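Local coordinates for protein phosphoribosylaminoimidazole carboxylase, ATPase subunit (Thermus thermophilus, PDB 3AW8) that probably catalyses the ATP-dependent carboxylation of 5-aminoimidazole ribonucleotide with bicarbonate to N5-carboxyaminoimidazole ribonucleotide in purine biosynthesis, at residues L183-F195 / Q223-E235. Sequence-based numbering, arbitrary orientation.
Sequences LLAVRGRTGEVAF and QKKAEAYALRAME
Phe195 meets helix 223-235 with one face of its ring against the aliphatic part of Glu227, whose CB lies 4.0 Å from the ring centroid in a CH-pi contact, 20° off the normal. The extended Glu227 chain stays on that side of the ring plane and skirts the rim near CG, carrying OE1 just beyond the CG-CD2 bond; carboxylate and ring planes are 36° apart. At the ring edge stand Ala230 CB, 3.8 Å from Phe195 CE1, and Leu231 CG, near CZ. CG of Phe195 is anti to its carbonyl carbon (chi1 -53°), which lays the ring against Glu227. With an alanine in its place, a gap would probably open between Glu227, Ala230, Leu231 and the Met234 methyl, leaving the Glu227 chain freer to turn. On the neighbouring strand, Leu183 straddles one helical turn: CD1 reaches Ala226 CB and CD2 reaches Ala230 CB. Met234, the most deeply engaged residue by area, runs opposite to both Phe195 and Arg187; its CE approaches Phe195 CE1 obliquely at 3.5 Å, its SD lies 3.7 Å from Arg187 CB, and Arg187 NH2 hydrogen-bonds to Tyr239 O. Small Ala185, Ala226 and Ala230 probably allow the 9.2 Å approach of the axes of strand 183-187 and helix 223-235, a largely apolar helix-on-sheet packing within the ATP-grasp fold.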
loop_
_atom_site.group_PDB
_atom_site.type_symbol
_atom_site.label_atom_id
_atom_site.label_comp_id
_atom_site.label_asym_id
_atom_site.label_seq_id
_atom_site.Cartn_x
_atom_site.Cartn_y
_atom_site.Cartn_z
ATOM N N LEU A 183 19.816 -4.248 -10.319
ATOM C CA LEU A 183 19.009 -5.443 -10.150
ATOM C C LEU A 183 18.701 -5.641 -8.678
ATOM O O LEU A 183 19.609 -5.828 -7.869
ATOM C CB LEU A 183 19.750 -6.672 -10.687
ATOM C CG LEU A 183 18.984 -7.988 -10.521
ATOM C CD1 LEU A 183 18.695 -8.578 -11.883
ATOM C CD2 LEU A 183 19.784 -8.959 -9.675
ATOM N N LEU A 184 17.425 -5.567 -8.322
ATOM C CA LEU A 184 17.041 -5.784 -6.939
ATOM C C LEU A 184 16.842 -7.288 -6.793
ATOM O O LEU A 184 16.110 -7.901 -7.565
ATOM C CB LEU A 184 15.741 -5.042 -6.599
ATOM C CG LEU A 184 15.742 -3.510 -6.599
ATOM C CD1 LEU A 184 16.977 -3.017 -5.884
ATOM C CD2 LEU A 184 15.721 -2.968 -8.019
ATOM N N ALA A 185 17.513 -7.884 -5.819
ATOM C CA ALA A 185 17.393 -9.317 -5.589
ATOM C C ALA A 185 17.031 -9.557 -4.136
ATOM O O ALA A 185 17.270 -8.708 -3.277
ATOM C CB ALA A 185 18.708 -10.025 -5.928
ATOM N N VAL A 186 16.458 -10.717 -3.857
ATOM C CA VAL A 186 16.073 -11.026 -2.494
ATOM C C VAL A 186 16.278 -12.496 -2.152
ATOM O O VAL A 186 16.059 -13.384 -2.975
ATOM C CB VAL A 186 14.601 -10.613 -2.246
ATOM C CG1 VAL A 186 13.761 -10.938 -3.461
ATOM C CG2 VAL A 186 14.054 -11.316 -1.014
ATOM N N ARG A 187 16.716 -12.740 -0.924
ATOM C CA ARG A 187 16.952 -14.089 -0.453
ATOM C C ARG A 187 16.353 -14.231 0.935
ATOM O O ARG A 187 16.742 -13.520 1.864
ATOM C CB ARG A 187 18.459 -14.372 -0.414
ATOM C CG ARG A 187 18.839 -15.777 0.042
ATOM C CD ARG A 187 20.335 -16.030 -0.152
ATOM N NE ARG A 187 20.743 -17.340 0.354
ATOM C CZ ARG A 187 20.955 -17.622 1.637
ATOM N NH1 ARG A 187 21.313 -18.843 1.993
ATOM N NH2 ARG A 187 20.825 -16.682 2.562
ATOM N N GLY A 188 15.397 -15.146 1.062
ATOM C CA GLY A 188 14.749 -15.384 2.336
ATOM C C GLY A 188 15.646 -16.056 3.362
ATOM O O GLY A 188 16.753 -16.503 3.059
ATOM N N ARG A 189 15.158 -16.123 4.593
ATOM C CA ARG A 189 15.902 -16.729 5.683
ATOM C C ARG A 189 15.993 -18.221 5.415
ATOM O O ARG A 189 16.910 -18.904 5.877
ATOM C CB ARG A 189 15.174 -16.468 7.003
ATOM C CG ARG A 189 16.006 -16.717 8.239
ATOM C CD ARG A 189 15.339 -16.122 9.467
ATOM N NE ARG A 189 14.064 -16.763 9.773
ATOM C CZ ARG A 189 13.163 -16.271 10.622
ATOM N NH1 ARG A 189 13.391 -15.121 11.255
ATOM N NH2 ARG A 189 12.031 -16.932 10.843
ATOM N N THR A 190 15.036 -18.715 4.642
ATOM C CA THR A 190 14.959 -20.125 4.293
ATOM C C THR A 190 15.979 -20.533 3.236
ATOM O O THR A 190 16.347 -21.701 3.136
ATOM C CB THR A 190 13.586 -20.450 3.740
ATOM O OG1 THR A 190 13.386 -19.700 2.532
ATOM C CG2 THR A 190 12.507 -20.086 4.756
ATOM N N GLY A 191 16.415 -19.570 2.435
ATOM C CA GLY A 191 17.368 -19.862 1.387
ATOM C C GLY A 191 16.754 -19.584 0.030
ATOM O O GLY A 191 17.463 -19.475 -0.973
ATOM N N GLU A 192 15.429 -19.471 -0.010
ATOM C CA GLU A 192 14.736 -19.188 -1.267
ATOM C C GLU A 192 15.216 -17.848 -1.805
ATOM O O GLU A 192 15.669 -16.999 -1.040
ATOM C CB GLU A 192 13.222 -19.145 -1.041
ATOM C CG GLU A 192 12.420 -18.568 -2.206
ATOM C CD GLU A 192 10.935 -18.488 -1.892
ATOM O OE1 GLU A 192 10.581 -18.565 -0.694
ATOM O OE2 GLU A 192 10.122 -18.336 -2.831
ATOM N N VAL A 193 15.128 -17.660 -3.116
ATOM C CA VAL A 193 15.560 -16.407 -3.723
ATOM C C VAL A 193 14.555 -15.932 -4.763
ATOM O O VAL A 193 13.630 -16.664 -5.125
ATOM C CB VAL A 193 16.951 -16.540 -4.396
ATOM C CG1 VAL A 193 17.983 -17.018 -3.380
ATOM C CG2 VAL A 193 16.870 -17.484 -5.581
ATOM N N ALA A 194 14.744 -14.702 -5.235
ATOM C CA ALA A 194 13.860 -14.101 -6.228
ATOM C C ALA A 194 14.568 -12.905 -6.844
ATOM O O ALA A 194 15.440 -12.316 -6.210
ATOM C CB ALA A 194 12.567 -13.661 -5.568
ATOM N N PHE A 195 14.194 -12.541 -8.067
ATOM C CA PHE A 195 14.837 -11.420 -8.750
ATOM C C PHE A 195 13.822 -10.545 -9.473
ATOM O O PHE A 195 12.859 -11.052 -10.059
ATOM C CB PHE A 195 15.865 -11.953 -9.756
ATOM C CG PHE A 195 16.852 -12.915 -9.154
ATOM C CD1 PHE A 195 18.085 -12.471 -8.688
ATOM C CD2 PHE A 195 16.514 -14.255 -8.976
ATOM C CE1 PHE A 195 18.963 -13.348 -8.049
ATOM C CE2 PHE A 195 17.384 -15.133 -8.337
ATOM C CZ PHE A 195 18.610 -14.679 -7.871
ATOM N N GLN A 223 19.310 -10.405 -18.295
ATOM C CA GLN A 223 18.625 -10.678 -17.033
ATOM C C GLN A 223 19.329 -11.786 -16.261
ATOM O O GLN A 223 19.736 -11.595 -15.112
ATOM C CB GLN A 223 17.168 -11.087 -17.281
ATOM C CG GLN A 223 16.154 -10.001 -16.951
ATOM C CD GLN A 223 16.142 -9.634 -15.477
ATOM O OE1 GLN A 223 15.904 -8.487 -15.122
ATOM N NE2 GLN A 223 16.386 -10.610 -14.615
ATOM N N LYS A 224 19.464 -12.946 -16.896
ATOM C CA LYS A 224 20.116 -14.085 -16.267
ATOM C C LYS A 224 21.520 -13.721 -15.805
ATOM O O LYS A 224 21.983 -14.182 -14.760
ATOM C CB LYS A 224 20.172 -15.256 -17.249
ATOM C CG LYS A 224 19.009 -16.237 -17.130
ATOM C CD LYS A 224 17.654 -15.553 -17.263
ATOM C CE LYS A 224 16.516 -16.557 -17.092
ATOM N NZ LYS A 224 16.598 -17.292 -15.794
ATOM N N LYS A 225 22.188 -12.887 -16.596
ATOM C CA LYS A 225 23.544 -12.442 -16.299
ATOM C C LYS A 225 23.548 -11.743 -14.936
ATOM O O LYS A 225 24.284 -12.132 -14.020
ATOM C CB LYS A 225 24.016 -11.485 -17.411
ATOM C CG LYS A 225 25.536 -11.293 -17.538
ATOM C CD LYS A 225 25.872 -10.541 -18.840
ATOM C CE LYS A 225 27.375 -10.350 -19.065
ATOM N NZ LYS A 225 28.022 -9.386 -18.123
ATOM N N ALA A 226 22.706 -10.719 -14.809
ATOM C CA ALA A 226 22.582 -9.953 -13.575
ATOM C C ALA A 226 22.155 -10.841 -12.412
ATOM O O ALA A 226 22.721 -10.775 -11.321
ATOM C CB ALA A 226 21.572 -8.830 -13.769
ATOM N N GLU A 227 21.152 -11.675 -12.649
ATOM C CA GLU A 227 20.661 -12.562 -11.610
ATOM C C GLU A 227 21.753 -13.510 -11.136
ATOM O O GLU A 227 21.850 -13.816 -9.947
ATOM C CB GLU A 227 19.453 -13.347 -12.120
ATOM C CG GLU A 227 18.255 -12.468 -12.433
ATOM C CD GLU A 227 17.001 -13.266 -12.726
ATOM O OE1 GLU A 227 16.654 -14.134 -11.902
ATOM O OE2 GLU A 227 16.358 -13.029 -13.771
ATOM N N ALA A 228 22.581 -13.966 -12.072
ATOM C CA ALA A 228 23.670 -14.880 -11.757
ATOM C C ALA A 228 24.673 -14.202 -10.822
ATOM O O ALA A 228 25.079 -14.770 -9.799
ATOM C CB ALA A 228 24.353 -15.317 -13.036
ATOM N N TYR A 229 25.075 -12.986 -11.174
ATOM C CA TYR A 229 26.012 -12.250 -10.340
ATOM C C TYR A 229 25.383 -12.044 -8.960
ATOM O O TYR A 229 26.047 -12.184 -7.930
ATOM C CB TYR A 229 26.326 -10.881 -10.957
ATOM C CG TYR A 229 26.970 -10.919 -12.329
ATOM C CD1 TYR A 229 28.043 -11.768 -12.598
ATOM C CD2 TYR A 229 26.550 -10.056 -13.336
ATOM C CE1 TYR A 229 28.687 -11.752 -13.835
ATOM C CE2 TYR A 229 27.187 -10.029 -14.579
ATOM C CZ TYR A 229 28.259 -10.878 -14.821
ATOM O OH TYR A 229 28.916 -10.829 -16.032
ATOM N N ALA A 230 24.093 -11.724 -8.949
ATOM C CA ALA A 230 23.373 -11.477 -7.705
ATOM C C ALA A 230 23.301 -12.703 -6.808
ATOM O O ALA A 230 23.428 -12.594 -5.588
ATOM C CB ALA A 230 21.976 -10.978 -8.010
ATOM N N LEU A 231 23.095 -13.868 -7.411
ATOM C CA LEU A 231 23.000 -15.106 -6.650
ATOM C C LEU A 231 24.335 -15.379 -5.965
ATOM O O LEU A 231 24.391 -15.786 -4.795
ATOM C CB LEU A 231 22.655 -16.270 -7.580
ATOM C CG LEU A 231 21.610 -17.269 -7.079
ATOM C CD1 LEU A 231 21.516 -18.416 -8.065
ATOM C CD2 LEU A 231 21.977 -17.779 -5.700
ATOM N N ARG A 232 25.415 -15.149 -6.700
ATOM C CA ARG A 232 26.738 -15.378 -6.156
ATOM C C ARG A 232 26.983 -14.497 -4.938
ATOM O O ARG A 232 27.442 -14.970 -3.899
ATOM C CB ARG A 232 27.803 -15.135 -7.233
ATOM C CG ARG A 232 27.816 -16.216 -8.316
ATOM C CD ARG A 232 29.224 -16.450 -8.881
ATOM N NE ARG A 232 29.545 -15.587 -10.017
ATOM C CZ ARG A 232 29.045 -15.745 -11.239
ATOM N NH1 ARG A 232 28.195 -16.738 -11.495
ATOM N NH2 ARG A 232 29.394 -14.908 -12.209
ATOM N N ALA A 233 26.654 -13.219 -5.063
ATOM C CA ALA A 233 26.844 -12.275 -3.970
ATOM C C ALA A 233 26.029 -12.642 -2.728
ATOM O O ALA A 233 26.570 -12.702 -1.617
ATOM C CB ALA A 233 26.489 -10.868 -4.432
ATOM N N MET A 234 24.735 -12.891 -2.910
ATOM C CA MET A 234 23.868 -13.234 -1.783
ATOM C C MET A 234 24.301 -14.488 -1.023
ATOM O O MET A 234 24.323 -14.494 0.209
ATOM C CB MET A 234 22.416 -13.392 -2.250
ATOM C CG MET A 234 21.773 -12.104 -2.737
ATOM S SD MET A 234 20.010 -12.296 -3.050
ATOM C CE MET A 234 19.988 -12.702 -4.785
ATOM N N GLU A 235 24.646 -15.548 -1.751
ATOM C CA GLU A 235 25.067 -16.793 -1.114
ATOM C C GLU A 235 26.429 -16.653 -0.461
ATOM O O GLU A 235 26.692 -17.248 0.581
ATOM C CB GLU A 235 25.079 -17.925 -2.132
ATOM C CG GLU A 235 23.724 -18.126 -2.775
ATOM C CD GLU A 235 23.612 -19.437 -3.512
ATOM O OE1 GLU A 235 24.418 -19.671 -4.440
ATOM O OE2 GLU A 235 22.710 -20.231 -3.158
#